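Local coordinates for rhamnose ABC transporter, periplasmic rhamnose-binding protein (Kribbella flavida, PDB 4KVF) that probably binds a sugar, likely rhamnose, outside the cell membrane for uptake by an ABC transporter, at residues A[167-172]-A[201-206]; A[41-46]-A[71-76]. All coordinates share one frame; numbering follows the deposited sequence.

Contact 1: residues A[167-172]-A[201-206]; sequences AVLSAT and KIAYGN
V168 and S170 on one strand and K201 and A203 on the next are joined by backbone hydrogen bonds of a parallel ladder, the sheet part of a right-handed beta-alpha-beta crossover whose helix is 176-189. The short strand axes, 18° from parallel, come within 4.6 Å. V168 N donates to K201 O, A203 N to V168 O at 2.8 Å and S170 N to A203 O at 2.7 Å, the last two almost straight at the hydrogen.

G205 N, donating to S170 O from 44° out of its carbonyl plane, completes the parallel ladder; past the strands N206 N donates to A171 O at 3.0 Å, well above that carbonyl's plane.

Apolar contacts divide between the faces. V168 CB lies 4.2 Å from I202 CG1 on the face where S170 and I202 touch I182 of helix 176-189. On the other face, L169 CD1 comes 4.3 Å from A203 CB and also approaches G205 N, while both residues meet E215 of helix 209-222.

At the C-terminal end T172 and N206 cross at about a right angle, CG2 of T172 lying near N206 CA. A171 O also meets the Y204 ring at its edge, in plane, 3.4 Å from CD1.

Contact 2: residues A[41-46]-A[71-76]; sequences KIAYLP and EYKLVG
I42 and Y44 pair with E71, K73 and V75 through four backbone hydrogen bonds in a parallel ladder, the sheet half of a beta-alpha-beta unit closed by helix 52-67. The short axes approach to 4.6 Å and run 21° from parallel. I42 N donates to E71 O, K73 N to I42 O, Y44 N to K73 O at 2.8 Å and V75 N to Y44 O. The last is nearly straight, whereas K73 N is tilted from the plane of the I42 carbonyl and its bond is more bent. A43 CA adds a CH...O contact to K73 O.

The side chains alternate between two faces. On that of I42, Y44, Y72 and L74, the two tyrosines cross at about a right angle as side chains, although their ring planes are inclined by only 44°. CD1 of Y44 meets CE1 of Y72 at 3.5 Å. The first torsions differ: Y72 CG is anti to its backbone N (chi1 167°), Y44 CG anti to its carbonyl carbon, and these start the two rings from different directions. The Y44 hydroxyl is hydrogen-bonded to G285 O, which ties the far end of that ring to helix 281-296, while Y72 also touches V58 and K62 of helix 52-67. L74 CD1 packs on Y44 CB and, crosswise, on P46 CD at 3.9 Å.

On the other face, A43 CB lies 4.0 Å from K73 CB, and K41 and E71 run side by side, pointing the same way. Their salt bridge is long, with K41 NZ 4.0 Å from E71 OE1; the lysine chain bends at its outer torsions, and its CE is nearer that oxygen.

Past the strand ends, L45 CD1 rests 3.6 Å from G76 CA.

In the fold
Contacts 1 and 2 lie on opposite sides of the chain's centre, their own centres about 36 Å apart and their nearest atoms about 21 Å, so they do not touch. Each belongs to a different parallel sheet, and each pairs an outermost strand, 197-204 or 71-74, with its inner neighbour through a beta-alpha-beta unit; this matches the two-lobed fold of periplasmic binding proteins. Both are partly buried, the inner strand being the more covered. Their chemistry diverges: 167-172/201-206 has one further backbone bond between its loops, whereas 41-46/71-76 adds a tyrosine pair within the strands and a long charge pair at their N-terminal margin.

Contact 1: residues A[167-172]-A[201-206]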
loop_
_atom_site.group_PDB
_atom_site.type_symbol
_atom_site.label_atom_id
_atom_site.label_comp_id
_atom_site.label_asym_id
_atom_site.label_seq_id
_atom_site.Cartn_x
_atom_site.Cartn_y
_atom_site.Cartn_z
ATOM N N ALA A 167 -0.616 -22.663 -0.845
ATOM C CA ALA A 167 -1.968 -22.345 -1.294
ATOM C C ALA A 167 -2.206 -20.887 -0.994
ATOM O O ALA A 167 -1.590 -20.336 -0.095
ATOM C CB ALA A 167 -2.988 -23.200 -0.584
ATOM N N VAL A 168 -3.078 -20.250 -1.761
ATOM C CA VAL A 168 -3.410 -18.857 -1.513
ATOM C C VAL A 168 -4.815 -18.781 -0.925
ATOM O O VAL A 168 -5.716 -19.489 -1.373
ATOM C CB VAL A 168 -3.329 -18.030 -2.822
ATOM C CG1 VAL A 168 -4.002 -16.646 -2.666
ATOM C CG2 VAL A 168 -1.871 -17.902 -3.266
ATOM N N LEU A 169 -4.976 -17.959 0.111
ATOM C CA LEU A 169 -6.288 -17.590 0.618
ATOM C C LEU A 169 -6.525 -16.130 0.239
ATOM O O LEU A 169 -5.914 -15.213 0.794
ATOM C CB LEU A 169 -6.365 -17.806 2.139
ATOM C CG LEU A 169 -7.629 -17.334 2.868
ATOM C CD1 LEU A 169 -8.868 -18.005 2.297
ATOM C CD2 LEU A 169 -7.529 -17.620 4.369
ATOM N N SER A 170 -7.374 -15.920 -0.762
ATOM C CA SER A 170 -7.543 -14.593 -1.331
ATOM C C SER A 170 -8.773 -13.894 -0.769
ATOM O O SER A 170 -9.377 -14.351 0.206
ATOM C CB SER A 170 -7.625 -14.680 -2.861
ATOM O OG SER A 170 -7.538 -13.386 -3.446
ATOM N N ALA A 171 -9.110 -12.757 -1.374
ATOM C CA ALA A 171 -10.339 -12.046 -1.054
ATOM C C ALA A 171 -11.455 -12.629 -1.917
ATOM O O ALA A 171 -11.659 -13.837 -1.911
ATOM C CB ALA A 171 -10.157 -10.547 -1.311
ATOM N N THR A 172 -12.160 -11.791 -2.677
ATOM C CA THR A 172 -13.226 -12.287 -3.545
ATOM C C THR A 172 -12.661 -12.752 -4.876
ATOM O O THR A 172 -11.569 -12.330 -5.256
ATOM C CB THR A 172 -14.232 -11.185 -3.857
ATOM O OG1 THR A 172 -13.548 -10.118 -4.528
ATOM C CG2 THR A 172 -14.880 -10.675 -2.581
ATOM N N LYS A 201 -3.747 -24.636 -4.811
ATOM C CA LYS A 201 -5.116 -24.177 -4.685
ATOM C C LYS A 201 -5.166 -22.689 -4.384
ATOM O O LYS A 201 -4.318 -22.149 -3.671
ATOM C CB LYS A 201 -5.823 -24.962 -3.571
ATOM C CG LYS A 201 -7.300 -24.623 -3.357
ATOM C CD LYS A 201 -8.153 -25.026 -4.547
ATOM C CE LYS A 201 -9.622 -24.719 -4.282
ATOM N NZ LYS A 201 -10.493 -25.096 -5.434
ATOM N N ILE A 202 -6.155 -22.024 -4.964
ATOM C CA ILE A 202 -6.519 -20.686 -4.534
ATOM C C ILE A 202 -7.921 -20.748 -3.948
ATOM O O ILE A 202 -8.862 -21.175 -4.625
ATOM C CB ILE A 202 -6.490 -19.690 -5.709
ATOM C CG1 ILE A 202 -5.086 -19.649 -6.332
ATOM C CG2 ILE A 202 -6.956 -18.305 -5.242
ATOM C CD1 ILE A 202 -5.015 -18.855 -7.614
ATOM N N ALA A 203 -8.054 -20.354 -2.685
ATOM C CA ALA A 203 -9.349 -20.301 -2.017
ATOM C C ALA A 203 -9.736 -18.843 -1.793
ATOM O O ALA A 203 -8.871 -17.966 -1.719
ATOM C CB ALA A 203 -9.298 -21.052 -0.680
ATOM N N TYR A 204 -11.033 -18.586 -1.686
ATOM C CA TYR A 204 -11.522 -17.223 -1.529
ATOM C C TYR A 204 -12.240 -17.014 -0.203
ATOM O O TYR A 204 -13.236 -17.675 0.083
ATOM C CB TYR A 204 -12.443 -16.873 -2.698
ATOM C CG TYR A 204 -11.738 -16.973 -4.027
ATOM C CD1 TYR A 204 -10.965 -15.920 -4.500
ATOM C CD2 TYR A 204 -11.816 -18.130 -4.793
ATOM C CE1 TYR A 204 -10.298 -16.009 -5.712
ATOM C CE2 TYR A 204 -11.154 -18.229 -6.007
ATOM C CZ TYR A 204 -10.398 -17.163 -6.460
ATOM O OH TYR A 204 -9.739 -17.253 -7.667
ATOM N N GLY A 205 -11.731 -16.088 0.599
ATOM C CA GLY A 205 -12.326 -15.775 1.884
ATOM C C GLY A 205 -13.204 -14.535 1.839
ATOM O O GLY A 205 -13.867 -14.208 2.819
ATOM N N ASN A 206 -13.186 -13.844 0.699
ATOM C CA ASN A 206 -14.076 -12.705 0.446
ATOM C C ASN A 206 -13.908 -11.529 1.408
ATOM O O ASN A 206 -14.859 -10.776 1.634
ATOM C CB ASN A 206 -15.546 -13.148 0.455
ATOM C CG ASN A 206 -15.908 -14.038 -0.725
ATOM O OD1 ASN A 206 -15.068 -14.752 -1.268
ATOM N ND2 ASN A 206 -17.176 -14.002 -1.118
#

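Contact 2: residues A[41-46]-A[71-76]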
loop_
_atom_site.group_PDB
_atom_site.type_symbol
_atom_site.label_atom_id
_atom_site.label_comp_id
_atom_site.label_asym_id
_atom_site.label_seq_id
_atom_site.Cartn_x
_atom_site.Cartn_y
_atom_site.Cartn_z
ATOM N N LYS A 41 1.337 25.392 1.079
ATOM C CA LYS A 41 0.094 24.876 1.631
ATOM C C LYS A 41 -0.184 23.520 0.998
ATOM O O LYS A 41 -0.461 23.428 -0.190
ATOM C CB LYS A 41 -1.065 25.841 1.366
ATOM C CG LYS A 41 -0.862 27.230 1.933
ATOM C CD LYS A 41 -2.095 28.074 1.694
ATOM C CE LYS A 41 -2.535 28.776 2.969
ATOM N NZ LYS A 41 -2.237 30.236 2.955
ATOM N N ILE A 42 -0.074 22.466 1.795
ATOM C CA ILE A 42 -0.204 21.107 1.279
ATOM C C ILE A 42 -1.385 20.429 1.961
ATOM O O ILE A 42 -1.406 20.287 3.184
ATOM C CB ILE A 42 1.104 20.312 1.507
ATOM C CG1 ILE A 42 2.283 21.031 0.834
ATOM C CG2 ILE A 42 0.950 18.884 0.976
ATOM C CD1 ILE A 42 3.645 20.334 1.002
ATOM N N ALA A 43 -2.384 20.034 1.175
ATOM C CA ALA A 43 -3.613 19.488 1.740
ATOM C C ALA A 43 -3.763 18.021 1.363
ATOM O O ALA A 43 -3.417 17.638 0.250
ATOM C CB ALA A 43 -4.808 20.270 1.241
ATOM N N TYR A 44 -4.287 17.222 2.291
ATOM C CA TYR A 44 -4.481 15.788 2.094
ATOM C C TYR A 44 -5.964 15.442 2.038
ATOM O O TYR A 44 -6.756 15.889 2.877
ATOM C CB TYR A 44 -3.830 15.003 3.229
ATOM C CG TYR A 44 -2.341 14.914 3.071
ATOM C CD1 TYR A 44 -1.535 16.014 3.324
ATOM C CD2 TYR A 44 -1.742 13.746 2.632
ATOM C CE1 TYR A 44 -0.162 15.954 3.152
ATOM C CE2 TYR A 44 -0.375 13.677 2.455
ATOM C CZ TYR A 44 0.408 14.783 2.719
ATOM O OH TYR A 44 1.772 14.697 2.548
ATOM N N LEU A 45 -6.322 14.634 1.044
ATOM C CA LEU A 45 -7.695 14.156 0.853
ATOM C C LEU A 45 -7.643 12.647 0.689
ATOM O O LEU A 45 -7.556 12.131 -0.443
ATOM C CB LEU A 45 -8.327 14.793 -0.397
ATOM C CG LEU A 45 -9.728 14.337 -0.846
ATOM C CD1 LEU A 45 -10.708 14.312 0.314
ATOM C CD2 LEU A 45 -10.237 15.265 -1.948
ATOM N N PRO A 46 -7.704 11.930 1.814
ATOM C CA PRO A 46 -7.727 10.467 1.767
ATOM C C PRO A 46 -9.097 9.971 1.304
ATOM O O PRO A 46 -10.002 10.779 1.099
ATOM C CB PRO A 46 -7.466 10.079 3.219
ATOM C CG PRO A 46 -8.110 11.191 4.008
ATOM C CD PRO A 46 -7.903 12.448 3.185
ATOM N N GLU A 71 2.415 24.383 5.389
ATOM C CA GLU A 71 1.181 24.385 6.168
ATOM C C GLU A 71 0.366 23.156 5.807
ATOM O O GLU A 71 0.043 22.959 4.641
ATOM C CB GLU A 71 0.347 25.621 5.846
ATOM C CG GLU A 71 0.998 26.954 6.160
ATOM C CD GLU A 71 0.045 28.117 5.918
ATOM O OE1 GLU A 71 -1.190 27.905 5.977
ATOM O OE2 GLU A 71 0.528 29.239 5.656
ATOM N N TYR A 72 0.004 22.351 6.803
ATOM C CA TYR A 72 -0.715 21.092 6.557
ATOM C C TYR A 72 -2.231 21.243 6.733
ATOM O O TYR A 72 -2.689 21.864 7.688
ATOM C CB TYR A 72 -0.172 20.016 7.501
ATOM C CG TYR A 72 -0.984 18.743 7.613
ATOM C CD1 TYR A 72 -0.817 17.706 6.706
ATOM C CD2 TYR A 72 -1.872 18.556 8.668
ATOM C CE1 TYR A 72 -1.539 16.527 6.825
ATOM C CE2 TYR A 72 -2.596 17.381 8.796
ATOM C CZ TYR A 72 -2.424 16.373 7.874
ATOM O OH TYR A 72 -3.149 15.213 8.007
ATOM N N LYS A 73 -3.000 20.678 5.807
ATOM C CA LYS A 73 -4.450 20.637 5.942
ATOM C C LYS A 73 -4.970 19.232 5.622
ATOM O O LYS A 73 -4.459 18.560 4.724
ATOM C CB LYS A 73 -5.092 21.676 5.024
ATOM C CG LYS A 73 -6.602 21.608 4.955
ATOM C CD LYS A 73 -7.150 22.809 4.199
ATOM C CE LYS A 73 -7.755 23.841 5.140
ATOM N NZ LYS A 73 -9.186 23.559 5.471
ATOM N N LEU A 74 -5.967 18.789 6.382
ATOM C CA LEU A 74 -6.610 17.500 6.153
ATOM C C LEU A 74 -8.094 17.750 5.947
ATOM O O LEU A 74 -8.743 18.398 6.775
ATOM C CB LEU A 74 -6.406 16.577 7.364
ATOM C CG LEU A 74 -7.036 15.173 7.355
ATOM C CD1 LEU A 74 -6.444 14.301 6.242
ATOM C CD2 LEU A 74 -6.891 14.472 8.706
ATOM N N VAL A 75 -8.629 17.251 4.833
ATOM C CA VAL A 75 -10.064 17.308 4.573
ATOM C C VAL A 75 -10.525 15.936 4.084
ATOM O O VAL A 75 -9.707 15.103 3.698
ATOM C CB VAL A 75 -10.436 18.368 3.495
ATOM C CG1 VAL A 75 -9.956 19.778 3.897
ATOM C CG2 VAL A 75 -9.878 17.976 2.143
ATOM N N GLY A 76 -11.833 15.711 4.086
ATOM C CA GLY A 76 -12.370 14.484 3.527
ATOM C C GLY A 76 -13.691 14.038 4.118
ATOM O O GLY A 76 -14.108 14.514 5.180
#